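Local coordinates for protein mitochondrial association factor 1 (Toxoplasma gondii, PDB 6BXS) that probably takes part in the parasite's direct manipulation of host mitochondria and is built as a macro domain, a fold best known for binding ADP-ribose, at residues A[11-15]-A[269-275]; A[15-19]-A[245-250]; A[169-173]-A[185-189]; A[211-217]-A[251-257]. All coordinates share one frame; numbering follows the deposited sequence.

Contact 1: A[11-15]-A[269-275]; sequences LRFTC and MESERKY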
loop_
_atom_site.group_PDB
_atom_site.type_symbol
_atom_site.label_atom_id
_atom_site.label_comp_id
_atom_site.label_asym_id
_atom_site.label_seq_id
_atom_site.Cartn_x
_atom_site.Cartn_y
_atom_site.Cartn_z
ATOM N N LEU A 11 -13.728 -13.346 5.635
ATOM C CA LEU A 11 -13.518 -14.769 5.392
ATOM C C LEU A 11 -12.221 -15.242 6.039
ATOM O O LEU A 11 -11.205 -14.550 5.988
ATOM C CB LEU A 11 -13.490 -15.056 3.889
ATOM C CG LEU A 11 -14.776 -14.734 3.124
ATOM C CD1 LEU A 11 -14.559 -14.887 1.627
ATOM C CD2 LEU A 11 -15.922 -15.619 3.587
ATOM N N ARG A 12 -12.264 -16.427 6.642
ATOM C CA ARG A 12 -11.103 -16.991 7.318
ATOM C C ARG A 12 -10.289 -17.855 6.365
ATOM O O ARG A 12 -10.848 -18.607 5.568
ATOM C CB ARG A 12 -11.534 -17.815 8.530
ATOM C CG ARG A 12 -10.378 -18.421 9.305
ATOM C CD ARG A 12 -10.780 -18.702 10.742
ATOM N NE ARG A 12 -11.006 -17.461 11.480
ATOM C CZ ARG A 12 -11.760 -17.357 12.570
ATOM N NH1 ARG A 12 -12.381 -18.419 13.067
ATOM N NH2 ARG A 12 -11.899 -16.180 13.165
ATOM N N PHE A 13 -8.967 -17.742 6.460
ATOM C CA PHE A 13 -8.063 -18.438 5.553
ATOM C C PHE A 13 -7.054 -19.278 6.318
ATOM O O PHE A 13 -6.196 -18.746 7.022
ATOM C CB PHE A 13 -7.339 -17.432 4.659
ATOM C CG PHE A 13 -8.234 -16.767 3.659
ATOM C CD1 PHE A 13 -8.967 -15.645 4.004
ATOM C CD2 PHE A 13 -8.350 -17.271 2.375
ATOM C CE1 PHE A 13 -9.796 -15.035 3.084
ATOM C CE2 PHE A 13 -9.175 -16.664 1.453
ATOM C CZ PHE A 13 -9.900 -15.546 1.807
ATOM N N THR A 14 -7.162 -20.593 6.177
ATOM C CA THR A 14 -6.243 -21.502 6.842
ATOM C C THR A 14 -4.878 -21.465 6.162
ATOM O O THR A 14 -3.867 -21.821 6.766
ATOM C CB THR A 14 -6.779 -22.948 6.853
ATOM O OG1 THR A 14 -5.937 -23.769 7.669
ATOM C CG2 THR A 14 -6.831 -23.519 5.448
ATOM N N CYS A 15 -4.851 -21.037 4.903
ATOM C CA CYS A 15 -3.590 -20.880 4.183
ATOM C C CYS A 15 -2.831 -19.650 4.678
ATOM O O CYS A 15 -1.663 -19.456 4.339
ATOM C CB CYS A 15 -3.833 -20.777 2.674
ATOM S SG CYS A 15 -4.623 -19.243 2.129
ATOM N N MET A 269 -9.289 -17.133 -2.673
ATOM C CA MET A 269 -10.194 -18.280 -2.616
ATOM C C MET A 269 -9.530 -19.489 -3.261
ATOM O O MET A 269 -9.626 -20.610 -2.761
ATOM C CB MET A 269 -11.516 -17.980 -3.328
ATOM C CG MET A 269 -12.467 -17.059 -2.575
ATOM S SD MET A 269 -13.234 -17.826 -1.134
ATOM C CE MET A 269 -12.246 -17.111 0.170
ATOM N N GLU A 270 -8.854 -19.248 -4.380
ATOM C CA GLU A 270 -8.171 -20.306 -5.112
ATOM C C GLU A 270 -6.986 -20.845 -4.315
ATOM O O GLU A 270 -6.729 -22.047 -4.314
ATOM C CB GLU A 270 -7.706 -19.792 -6.476
ATOM C CG GLU A 270 -7.094 -20.865 -7.367
ATOM C CD GLU A 270 -7.035 -20.461 -8.831
ATOM O OE1 GLU A 270 -7.952 -19.753 -9.301
ATOM O OE2 GLU A 270 -6.065 -20.852 -9.514
ATOM N N SER A 271 -6.273 -19.952 -3.635
ATOM C CA SER A 271 -5.154 -20.352 -2.789
ATOM C C SER A 271 -5.640 -21.203 -1.621
ATOM O O SER A 271 -5.001 -22.186 -1.250
ATOM C CB SER A 271 -4.407 -19.125 -2.268
ATOM O OG SER A 271 -3.599 -18.553 -3.282
ATOM N N GLU A 272 -6.773 -20.811 -1.045
ATOM C CA GLU A 272 -7.375 -21.544 0.063
ATOM C C GLU A 272 -7.775 -22.945 -0.382
ATOM O O GLU A 272 -7.518 -23.927 0.315
ATOM C CB GLU A 272 -8.596 -20.787 0.598
ATOM C CG GLU A 272 -9.326 -21.457 1.757
ATOM C CD GLU A 272 -8.584 -21.339 3.076
ATOM O OE1 GLU A 272 -7.382 -21.000 3.063
ATOM O OE2 GLU A 272 -9.210 -21.576 4.132
ATOM N N ARG A 273 -8.408 -23.024 -1.547
ATOM C CA ARG A 273 -8.835 -24.298 -2.115
ATOM C C ARG A 273 -7.626 -25.193 -2.371
ATOM O O ARG A 273 -7.660 -26.393 -2.107
ATOM C CB ARG A 273 -9.612 -24.065 -3.413
ATOM C CG ARG A 273 -10.414 -25.262 -3.904
ATOM C CD ARG A 273 -11.799 -25.320 -3.270
ATOM N NE ARG A 273 -12.721 -26.140 -4.055
ATOM C CZ ARG A 273 -13.393 -25.707 -5.119
ATOM N NH1 ARG A 273 -13.253 -24.455 -5.540
ATOM N NH2 ARG A 273 -14.208 -26.526 -5.768
ATOM N N LYS A 274 -6.555 -24.591 -2.880
ATOM C CA LYS A 274 -5.336 -25.328 -3.194
ATOM C C LYS A 274 -4.650 -25.827 -1.927
ATOM O O LYS A 274 -4.063 -26.908 -1.911
ATOM C CB LYS A 274 -4.373 -24.448 -3.997
ATOM C CG LYS A 274 -3.972 -25.035 -5.339
ATOM C CD LYS A 274 -3.555 -23.955 -6.324
ATOM C CE LYS A 274 -3.496 -24.498 -7.741
ATOM N NZ LYS A 274 -3.157 -23.441 -8.732
ATOM N N TYR A 275 -4.731 -25.030 -0.867
ATOM C CA TYR A 275 -4.133 -25.388 0.413
ATOM C C TYR A 275 -4.923 -26.504 1.091
ATOM O O TYR A 275 -4.344 -27.460 1.606
ATOM C CB TYR A 275 -4.063 -24.160 1.324
ATOM C CG TYR A 275 -3.414 -24.412 2.668
ATOM C CD1 TYR A 275 -4.138 -24.954 3.721
ATOM C CD2 TYR A 275 -2.080 -24.095 2.888
ATOM C CE1 TYR A 275 -3.552 -25.181 4.951
ATOM C CE2 TYR A 275 -1.484 -24.319 4.117
ATOM C CZ TYR A 275 -2.227 -24.862 5.144
ATOM O OH TYR A 275 -1.643 -25.087 6.370
#
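The edge strand 8-13 and the turn that follows it meet the C-terminal helix 263-276 mainly through Glu272, whose carboxylate accepts two neighbouring backbone N-H groups. Thr14 N donates to Glu272 OE2 (3.1 Å, N-H...O 170°) and Cys15 N to Glu272 OE1 (3.1 Å), each oxygen using its syn lone pair, so the carboxylate grips the start of the short 3-10 turn with both oxygens. The chain of Glu272 runs straight off the helix and then bends at chi2 (75°), which brings the carboxylate round to these amides. This turn begins the loop between strands 8-13 and 19-24, an antiparallel hairpin whose loop end is closed by backbone bonding between Phe13 and Arg19, and the hairpin forms one margin of the macro domain's sheet. A turn further along the helix, Tyr275 lays its ring face against the backbone of Cys15: Cys15 CA sits 3.9 Å from the ring centroid, a CH-pi contact 14° off the normal. Thr14 CG2 touches the same ring at Tyr275 CD1 (3.5 Å). At the other end of the contact, Met269 curls back at chi2 and chi3 to set its CE methyl on Phe13 CZ (3.3 Å) and Leu11 CD1 (3.5 Å).

Contact 2: A[15-19]-A[245-250]; sequences CLGDR and ITRFDP. With SO4 (sulfate ion), chain G.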
loop_
_atom_site.group_PDB
_atom_site.type_symbol
_atom_site.label_atom_id
_atom_site.label_comp_id
_atom_site.label_asym_id
_atom_site.label_seq_id
_atom_site.Cartn_x
_atom_site.Cartn_y
_atom_site.Cartn_z
ATOM N N CYS A 15 -4.851 -21.037 4.903
ATOM C CA CYS A 15 -3.590 -20.880 4.183
ATOM C C CYS A 15 -2.831 -19.650 4.678
ATOM O O CYS A 15 -1.663 -19.456 4.339
ATOM C CB CYS A 15 -3.833 -20.777 2.674
ATOM S SG CYS A 15 -4.623 -19.243 2.129
ATOM N N LEU A 16 -3.505 -18.824 5.478
ATOM C CA LEU A 16 -2.894 -17.637 6.073
ATOM C C LEU A 16 -2.863 -17.741 7.596
ATOM O O LEU A 16 -2.987 -16.737 8.300
ATOM C CB LEU A 16 -3.652 -16.374 5.659
ATOM C CG LEU A 16 -3.809 -16.122 4.156
ATOM C CD1 LEU A 16 -4.598 -14.844 3.917
ATOM C CD2 LEU A 16 -2.457 -16.052 3.465
ATOM N N GLY A 17 -2.701 -18.958 8.103
ATOM C CA GLY A 17 -2.640 -19.182 9.536
ATOM C C GLY A 17 -3.960 -18.886 10.225
ATOM O O GLY A 17 -3.981 -18.384 11.350
ATOM N N ASP A 18 -5.058 -19.190 9.540
ATOM C CA ASP A 18 -6.404 -19.023 10.087
ATOM C C ASP A 18 -6.727 -17.564 10.403
ATOM O O ASP A 18 -7.398 -17.271 11.391
ATOM C CB ASP A 18 -6.584 -19.873 11.350
ATOM C CG ASP A 18 -6.321 -21.345 11.106
ATOM O OD1 ASP A 18 -6.801 -21.872 10.082
ATOM O OD2 ASP A 18 -5.637 -21.974 11.939
ATOM N N ARG A 19 -6.253 -16.654 9.559
ATOM C CA ARG A 19 -6.553 -15.235 9.717
ATOM C C ARG A 19 -7.841 -14.860 8.994
ATOM O O ARG A 19 -8.152 -15.413 7.938
ATOM C CB ARG A 19 -5.399 -14.379 9.187
ATOM C CG ARG A 19 -4.193 -14.319 10.107
ATOM C CD ARG A 19 -3.019 -13.615 9.442
ATOM N NE ARG A 19 -1.878 -13.491 10.345
ATOM C CZ ARG A 19 -1.095 -14.505 10.705
ATOM N NH1 ARG A 19 -1.326 -15.727 10.244
ATOM N NH2 ARG A 19 -0.082 -14.298 11.534
ATOM N N ILE A 245 2.668 -13.322 4.979
ATOM C CA ILE A 245 2.105 -13.722 6.263
ATOM C C ILE A 245 2.985 -14.786 6.918
ATOM O O ILE A 245 3.243 -14.735 8.120
ATOM C CB ILE A 245 0.668 -14.259 6.104
ATOM C CG1 ILE A 245 -0.283 -13.140 5.665
ATOM C CG2 ILE A 245 0.168 -14.890 7.401
ATOM C CD1 ILE A 245 -0.395 -11.980 6.634
ATOM N N THR A 246 3.435 -15.748 6.120
ATOM C CA THR A 246 4.340 -16.789 6.596
ATOM C C THR A 246 5.643 -16.196 7.116
ATOM O O THR A 246 6.181 -16.650 8.124
ATOM C CB THR A 246 4.658 -17.804 5.478
ATOM O OG1 THR A 246 3.495 -18.599 5.216
ATOM C CG2 THR A 246 5.806 -18.728 5.873
ATOM N N ARG A 247 6.152 -15.186 6.417
ATOM C CA ARG A 247 7.414 -14.555 6.785
ATOM C C ARG A 247 7.332 -13.822 8.122
ATOM O O ARG A 247 8.154 -14.052 9.010
ATOM C CB ARG A 247 7.860 -13.583 5.683
ATOM C CG ARG A 247 8.956 -12.593 6.084
ATOM C CD ARG A 247 10.220 -13.285 6.580
ATOM N NE ARG A 247 11.349 -12.357 6.668
ATOM C CZ ARG A 247 11.708 -11.691 7.763
ATOM N NH1 ARG A 247 11.040 -11.839 8.901
ATOM N NH2 ARG A 247 12.750 -10.872 7.721
ATOM N N PHE A 248 6.338 -12.949 8.266
ATOM C CA PHE A 248 6.297 -12.027 9.399
ATOM C C PHE A 248 5.317 -12.441 10.499
ATOM O O PHE A 248 5.411 -11.942 11.621
ATOM C CB PHE A 248 5.954 -10.618 8.906
ATOM C CG PHE A 248 7.013 -10.014 8.023
ATOM C CD1 PHE A 248 8.218 -9.583 8.560
ATOM C CD2 PHE A 248 6.808 -9.879 6.660
ATOM C CE1 PHE A 248 9.196 -9.030 7.753
ATOM C CE2 PHE A 248 7.784 -9.325 5.848
ATOM C CZ PHE A 248 8.978 -8.902 6.397
ATOM N N ASP A 249 4.394 -13.348 10.179
ATOM C CA ASP A 249 3.386 -13.815 11.139
ATOM C C ASP A 249 2.755 -12.635 11.882
ATOM O O ASP A 249 2.771 -12.587 13.110
ATOM C CB ASP A 249 4.016 -14.801 12.133
ATOM C CG ASP A 249 2.986 -15.482 13.027
ATOM O OD1 ASP A 249 1.814 -15.601 12.615
ATOM O OD2 ASP A 249 3.353 -15.903 14.144
ATOM N N PRO A 250 2.204 -11.669 11.132
ATOM C CA PRO A 250 1.836 -10.382 11.726
ATOM C C PRO A 250 0.499 -10.377 12.463
ATOM O O PRO A 250 -0.351 -11.237 12.231
ATOM C CB PRO A 250 1.777 -9.461 10.511
ATOM C CG PRO A 250 1.310 -10.352 9.408
ATOM C CD PRO A 250 1.874 -11.723 9.697
HETATM S S SO4 G . 11.901 -10.480 11.743
HETATM O O1 SO4 G . 12.315 -10.057 10.405
HETATM O O2 SO4 G . 12.392 -9.526 12.734
HETATM O O3 SO4 G . 10.443 -10.539 11.810
HETATM O O4 SO4 G . 12.455 -11.803 12.029
#
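Arg19, first residue of strand 19-24, reaches across to the end of helix 230-248 and sets its guanidinium against Ile245, with Asp249 and Pro250 at its edge. The tight part lies round that flat group. Ile245 CG2 sits over one face, 3.3 Å from Arg19 NH1, while the edge is taken up by oxygens close to the guanidinium plane. Arg19 NH1 donates back to Leu16 O (2.7 Å), closing the hairpin turn on itself; Arg19 NH2 bonds Pro250 O (3.2 Å), and Arg19 NE adds a weak bond to the same carbonyl. Arg19 NH2 also forms a salt bridge with Asp249 OD1, modelled at a doubtfully short 2.5 Å. The carboxylate stands 73° from the guanidinium plane and engages through OD1 alone, met on its anti side and 27° out of the carboxylate plane. An extended chain from CG to NE carries the group this far.

The rest is looser: Leu16 CD2 approaches Ile245 CG1 only to 4.2 Å, and the salt bridge itself sits at the exposed rim. Arg247 turns away from the hairpin, its NH1 and NH2 both donating to O1 of a sulfate that Lys202 also binds.

Because the guanidinium lies beside the last turn of helix 230-248, close to its C-terminal end, the helix end may add to the carboxylate in stabilising the arginine's charge.

Contact 3: A[169-173]-A[185-189]; sequences YTVAP and AYKAT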
loop_
_atom_site.group_PDB
_atom_site.type_symbol
_atom_site.label_atom_id
_atom_site.label_comp_id
_atom_site.label_asym_id
_atom_site.label_seq_id
_atom_site.Cartn_x
_atom_site.Cartn_y
_atom_site.Cartn_z
ATOM N N TYR A 169 2.617 3.718 0.719
ATOM C CA TYR A 169 2.772 4.000 -0.702
ATOM C C TYR A 169 3.695 2.924 -1.253
ATOM O O TYR A 169 4.786 2.712 -0.724
ATOM C CB TYR A 169 3.341 5.409 -0.916
ATOM C CG TYR A 169 3.500 5.859 -2.361
ATOM C CD1 TYR A 169 4.489 5.322 -3.178
ATOM C CD2 TYR A 169 2.688 6.855 -2.891
ATOM C CE1 TYR A 169 4.647 5.747 -4.487
ATOM C CE2 TYR A 169 2.840 7.287 -4.201
ATOM C CZ TYR A 169 3.821 6.730 -4.993
ATOM O OH TYR A 169 3.978 7.153 -6.295
ATOM N N THR A 170 3.244 2.225 -2.289
ATOM C CA THR A 170 4.019 1.126 -2.855
ATOM C C THR A 170 3.919 1.111 -4.376
ATOM O O THR A 170 2.945 1.600 -4.955
ATOM C CB THR A 170 3.563 -0.245 -2.287
ATOM O OG1 THR A 170 4.559 -1.234 -2.565
ATOM C CG2 THR A 170 2.222 -0.683 -2.875
ATOM N N VAL A 171 4.939 0.543 -5.012
ATOM C CA VAL A 171 5.047 0.523 -6.467
ATOM C C VAL A 171 4.961 -0.906 -6.986
ATOM O O VAL A 171 5.850 -1.722 -6.740
ATOM C CB VAL A 171 6.368 1.162 -6.939
ATOM C CG1 VAL A 171 6.482 1.122 -8.459
ATOM C CG2 VAL A 171 6.475 2.595 -6.439
ATOM N N ALA A 172 3.890 -1.193 -7.716
ATOM C CA ALA A 172 3.623 -2.536 -8.215
ATOM C C ALA A 172 4.289 -2.765 -9.568
ATOM O O ALA A 172 4.509 -1.816 -10.321
ATOM C CB ALA A 172 2.125 -2.763 -8.320
ATOM N N PRO A 173 4.605 -4.030 -9.889
ATOM C CA PRO A 173 5.220 -4.345 -11.183
ATOM C C PRO A 173 4.251 -4.168 -12.347
ATOM O O PRO A 173 3.061 -4.447 -12.200
ATOM C CB PRO A 173 5.626 -5.812 -11.031
ATOM C CG PRO A 173 4.687 -6.359 -10.023
ATOM C CD PRO A 173 4.410 -5.237 -9.067
ATOM N N ALA A 185 8.501 -9.962 -8.461
ATOM C CA ALA A 185 8.402 -8.557 -8.067
ATOM C C ALA A 185 7.186 -8.325 -7.173
ATOM O O ALA A 185 7.233 -7.528 -6.234
ATOM C CB ALA A 185 8.333 -7.661 -9.304
ATOM N N TYR A 186 6.097 -9.029 -7.470
ATOM C CA TYR A 186 4.855 -8.890 -6.713
ATOM C C TYR A 186 5.033 -9.376 -5.274
ATOM O O TYR A 186 4.548 -8.748 -4.333
ATOM C CB TYR A 186 3.720 -9.667 -7.388
ATOM C CG TYR A 186 2.350 -9.038 -7.215
ATOM C CD1 TYR A 186 1.723 -9.005 -5.975
ATOM C CD2 TYR A 186 1.681 -8.483 -8.298
ATOM C CE1 TYR A 186 0.469 -8.429 -5.820
ATOM C CE2 TYR A 186 0.431 -7.908 -8.152
ATOM C CZ TYR A 186 -0.171 -7.885 -6.914
ATOM O OH TYR A 186 -1.416 -7.314 -6.775
ATOM N N LYS A 187 5.725 -10.499 -5.110
ATOM C CA LYS A 187 6.004 -11.036 -3.782
ATOM C C LYS A 187 6.912 -10.095 -2.999
ATOM O O LYS A 187 6.698 -9.858 -1.811
ATOM C CB LYS A 187 6.650 -12.416 -3.885
ATOM C CG LYS A 187 5.748 -13.478 -4.484
ATOM C CD LYS A 187 6.540 -14.720 -4.850
ATOM C CE LYS A 187 5.672 -15.749 -5.550
ATOM N NZ LYS A 187 6.463 -16.689 -6.384
ATOM N N ALA A 188 7.931 -9.575 -3.677
ATOM C CA ALA A 188 8.850 -8.605 -3.086
ATOM C C ALA A 188 8.097 -7.371 -2.607
ATOM O O ALA A 188 8.410 -6.804 -1.561
ATOM C CB ALA A 188 9.916 -8.211 -4.095
ATOM N N THR A 189 7.101 -6.960 -3.385
ATOM C CA THR A 189 6.293 -5.793 -3.050
ATOM C C THR A 189 5.449 -6.047 -1.799
ATOM O O THR A 189 5.374 -5.201 -0.907
ATOM C CB THR A 189 5.368 -5.401 -4.219
ATOM O OG1 THR A 189 6.158 -5.113 -5.380
ATOM C CG2 THR A 189 4.535 -4.175 -3.868
#
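Pro173 lies against the first turn of the segment 185-189, its CB 3.7 Å from Ala185 CB and its CG 4.1 Å from Tyr186 CD2, so one proline ring spans two successive helix residues. A helical turn later, the methyl of Thr189 meets the end of strand 166-170: Thr189 CG2 comes to 3.2 Å from Thr170 OG1, the two side chains meeting at a slant.

Thr189 is held in its pose from within the helix. With OG1 beside its own backbone N (chi1 -59°), the hydroxyl donates to Ala185 O (2.8 Å), a carbonyl that also takes the helical bond from Thr189 N; the two donors arrive from opposite faces of the carbonyl plane. That leaves the CG2 methyl to turn to the strand. Thr170 OG1 in turn has weak bonds to Ala146 O and Thr147 OG1, and the hydroxyl of Tyr186 is anchored on Leu219 O, which fixes the ring flanking Pro173. Backbone bonds of Thr170 to Asp49 and Gly51 tie its strand to strand 45-50 and the residue after it.

All six touching residues are buried. The contact seats helix 179-202 on the strand that leads into it, the beta-alpha step of a crossover to the parallel strand 213-216, as expected in the alpha/beta/alpha layering of a macro domain.

Contact 4: A[211-217]-A[251-257]; sequences VEAIRLP and RVELQFM. With SO4 (sulfate ion), chain D.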
loop_
_atom_site.group_PDB
_atom_site.type_symbol
_atom_site.label_atom_id
_atom_site.label_comp_id
_atom_site.label_asym_id
_atom_site.label_seq_id
_atom_site.Cartn_x
_atom_site.Cartn_y
_atom_site.Cartn_z
ATOM N N VAL A 211 0.178 0.471 13.405
ATOM C CA VAL A 211 -0.696 0.078 12.311
ATOM C C VAL A 211 -1.380 -1.224 12.703
ATOM O O VAL A 211 -0.735 -2.267 12.806
ATOM C CB VAL A 211 0.070 -0.108 10.995
ATOM C CG1 VAL A 211 -0.891 -0.465 9.868
ATOM C CG2 VAL A 211 0.851 1.154 10.654
ATOM N N GLU A 212 -2.688 -1.154 12.922
ATOM C CA GLU A 212 -3.447 -2.297 13.413
ATOM C C GLU A 212 -4.117 -3.035 12.259
ATOM O O GLU A 212 -4.518 -4.190 12.396
ATOM C CB GLU A 212 -4.481 -1.832 14.439
ATOM C CG GLU A 212 -3.891 -0.876 15.473
ATOM C CD GLU A 212 -4.877 -0.474 16.550
ATOM O OE1 GLU A 212 -4.570 -0.680 17.744
ATOM O OE2 GLU A 212 -5.949 0.066 16.209
ATOM N N ALA A 213 -4.224 -2.364 11.118
ATOM C CA ALA A 213 -4.739 -2.989 9.909
ATOM C C ALA A 213 -4.203 -2.260 8.687
ATOM O O ALA A 213 -3.848 -1.083 8.772
ATOM C CB ALA A 213 -6.255 -2.982 9.911
ATOM N N ILE A 214 -4.127 -2.965 7.561
ATOM C CA ILE A 214 -3.770 -2.336 6.297
ATOM C C ILE A 214 -4.856 -2.570 5.251
ATOM O O ILE A 214 -5.322 -3.694 5.056
ATOM C CB ILE A 214 -2.411 -2.841 5.760
ATOM C CG1 ILE A 214 -2.321 -4.366 5.834
ATOM C CG2 ILE A 214 -1.275 -2.208 6.551
ATOM C CD1 ILE A 214 -1.073 -4.930 5.173
ATOM N N ARG A 215 -5.257 -1.484 4.595
ATOM C CA ARG A 215 -6.272 -1.523 3.551
ATOM C C ARG A 215 -5.600 -1.485 2.183
ATOM O O ARG A 215 -4.984 -0.484 1.813
ATOM C CB ARG A 215 -7.245 -0.353 3.715
ATOM C CG ARG A 215 -8.366 -0.306 2.692
ATOM C CD ARG A 215 -9.446 0.683 3.113
ATOM N NE ARG A 215 -10.079 0.296 4.373
ATOM C CZ ARG A 215 -11.023 1.001 4.992
ATOM N NH1 ARG A 215 -11.458 2.143 4.476
ATOM N NH2 ARG A 215 -11.533 0.562 6.135
ATOM N N LEU A 216 -5.727 -2.581 1.440
ATOM C CA LEU A 216 -4.991 -2.772 0.193
ATOM C C LEU A 216 -5.881 -2.680 -1.042
ATOM O O LEU A 216 -7.018 -3.152 -1.023
ATOM C CB LEU A 216 -4.299 -4.137 0.197
ATOM C CG LEU A 216 -3.309 -4.407 1.328
ATOM C CD1 LEU A 216 -3.016 -5.891 1.442
ATOM C CD2 LEU A 216 -2.035 -3.631 1.085
ATOM N N PRO A 217 -5.367 -2.076 -2.125
ATOM C CA PRO A 217 -6.007 -2.263 -3.427
ATOM C C PRO A 217 -5.490 -3.542 -4.072
ATOM O O PRO A 217 -4.607 -4.183 -3.499
ATOM C CB PRO A 217 -5.563 -1.030 -4.210
ATOM C CG PRO A 217 -4.199 -0.759 -3.676
ATOM C CD PRO A 217 -4.250 -1.115 -2.207
ATOM N N ARG A 251 0.332 -9.400 13.348
ATOM C CA ARG A 251 -0.938 -9.172 14.027
ATOM C C ARG A 251 -1.832 -8.271 13.189
ATOM O O ARG A 251 -3.043 -8.208 13.408
ATOM C CB ARG A 251 -0.710 -8.535 15.399
ATOM C CG ARG A 251 0.128 -9.373 16.353
ATOM C CD ARG A 251 0.698 -8.531 17.488
ATOM N NE ARG A 251 1.457 -7.388 16.985
ATOM C CZ ARG A 251 2.108 -6.516 17.750
ATOM N NH1 ARG A 251 2.763 -5.511 17.187
ATOM N NH2 ARG A 251 2.109 -6.646 19.071
ATOM N N VAL A 252 -1.229 -7.570 12.231
ATOM C CA VAL A 252 -1.953 -6.601 11.419
ATOM C C VAL A 252 -3.065 -7.290 10.632
ATOM O O VAL A 252 -2.878 -8.377 10.084
ATOM C CB VAL A 252 -1.003 -5.841 10.447
ATOM C CG1 VAL A 252 -0.597 -6.709 9.257
ATOM C CG2 VAL A 252 -1.654 -4.555 9.958
ATOM N N GLU A 253 -4.227 -6.647 10.601
ATOM C CA GLU A 253 -5.394 -7.159 9.892
ATOM C C GLU A 253 -5.351 -6.750 8.421
ATOM O O GLU A 253 -5.041 -5.602 8.100
ATOM C CB GLU A 253 -6.672 -6.643 10.562
ATOM C CG GLU A 253 -7.957 -6.835 9.765
ATOM C CD GLU A 253 -9.175 -6.286 10.489
ATOM O OE1 GLU A 253 -9.467 -6.755 11.610
ATOM O OE2 GLU A 253 -9.834 -5.378 9.943
ATOM N N LEU A 254 -5.661 -7.691 7.534
ATOM C CA LEU A 254 -5.679 -7.423 6.099
ATOM C C LEU A 254 -7.080 -7.060 5.614
ATOM O O LEU A 254 -8.051 -7.765 5.896
ATOM C CB LEU A 254 -5.166 -8.635 5.316
ATOM C CG LEU A 254 -3.691 -9.008 5.472
ATOM C CD1 LEU A 254 -3.385 -10.259 4.664
ATOM C CD2 LEU A 254 -2.791 -7.868 5.040
ATOM N N GLN A 255 -7.167 -5.951 4.886
ATOM C CA GLN A 255 -8.399 -5.538 4.226
ATOM C C GLN A 255 -8.112 -5.278 2.754
ATOM O O GLN A 255 -7.102 -4.660 2.417
ATOM C CB GLN A 255 -8.980 -4.281 4.871
ATOM C CG GLN A 255 -9.144 -4.355 6.374
ATOM C CD GLN A 255 -9.681 -3.062 6.955
ATOM O OE1 GLN A 255 -9.893 -2.084 6.235
ATOM N NE2 GLN A 255 -9.908 -3.050 8.262
ATOM N N PHE A 256 -8.998 -5.752 1.883
ATOM C CA PHE A 256 -8.870 -5.518 0.449
ATOM C C PHE A 256 -10.005 -4.647 -0.071
ATOM O O PHE A 256 -11.180 -4.928 0.164
ATOM C CB PHE A 256 -8.833 -6.842 -0.312
ATOM C CG PHE A 256 -7.522 -7.562 -0.199
ATOM C CD1 PHE A 256 -6.471 -7.242 -1.041
ATOM C CD2 PHE A 256 -7.336 -8.552 0.750
ATOM C CE1 PHE A 256 -5.259 -7.897 -0.939
ATOM C CE2 PHE A 256 -6.126 -9.211 0.854
ATOM C CZ PHE A 256 -5.087 -8.882 0.009
ATOM N N MET A 257 -9.635 -3.587 -0.781
ATOM C CA MET A 257 -10.602 -2.675 -1.374
ATOM C C MET A 257 -11.305 -3.352 -2.542
ATOM O O MET A 257 -10.879 -4.414 -2.999
ATOM C CB MET A 257 -9.910 -1.393 -1.833
ATOM C CG MET A 257 -9.160 -0.677 -0.721
ATOM S SD MET A 257 -8.077 0.629 -1.321
ATOM C CE MET A 257 -9.272 1.757 -2.035
HETATM S S SO4 D . 2.664 -6.742 13.364
HETATM O O1 SO4 D . 3.503 -6.991 12.195
HETATM O O2 SO4 D . 3.263 -5.693 14.180
HETATM O O3 SO4 D . 1.335 -6.327 12.930
HETATM O O4 SO4 D . 2.557 -7.970 14.150
#
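Ile214, Leu216, Val252, Leu254 and Phe256 mesh where two parallel strands, 213-216 and 253-256, run side by side in the central sheet. Val252 CG2, anti to its own N, pushes into the hollow over the Ala213 backbone, 3.5 Å from Ala213 CA, with Val211 and Ile214 methyls at its sides. Next along, Ile214 and Leu254 lie alongside each other, and their tips, Ile214 CD1 and Leu254 CD2, are pressed to 3.4 Å, tighter than usual. Leu216 follows the same pattern against the Phe256 ring, CD1 to CE1 3.8 Å. Helix 230-248, which links the strands as a beta-alpha-beta unit, covers Leu254 and Phe256.

On the other face Ala213 is a dip beside Glu253, and Met257 CG fits against Arg215 CG (3.5 Å). The backbone ladder between the faces includes Ile214 N to Glu253 O (2.8 Å) and Met257 N to Leu216 O (2.7 Å).

On the face of Ala213 and Glu253, Arg215 takes Gln255 OE1 side-on with NE (3.0 Å) and NH2 (3.1 Å), the amide turned 26° from the guanidinium. Gln255 NE2 donates to Glu253 OE2, and Arg215 also binds Asp38 and Pro35 O. Held at both ends, the Gln255 amide has its orientation fixed, and a buried arginine charge gains polar partners, with Asp38 likely to balance it.

Contacts 3 and 4 are core, each with its centre about 9 Å from the centre of the chain; contacts 1 and 2 lie further out, at about 22 and 18 Å, and are only partly buried. Contacts 1 and 2 share Cys15 and hold the two ends of one hairpin turn, against helix 263-276 and the end of helix 230-248. Contact 2 touches contact 4 through Ile245 CD1 and Leu254 CD1 (4.0 Å). Chemistry follows place: the outer pair relies on a carboxylate and a guanidinium reaching backbone groups, the guanidinium also meeting a carboxylate; contact 3 on van der Waals contact of proline, alanine, a tyrosine ring and threonines whose hydroxyls bond elsewhere; contact 4 on a strand ladder between aliphatic and polar faces.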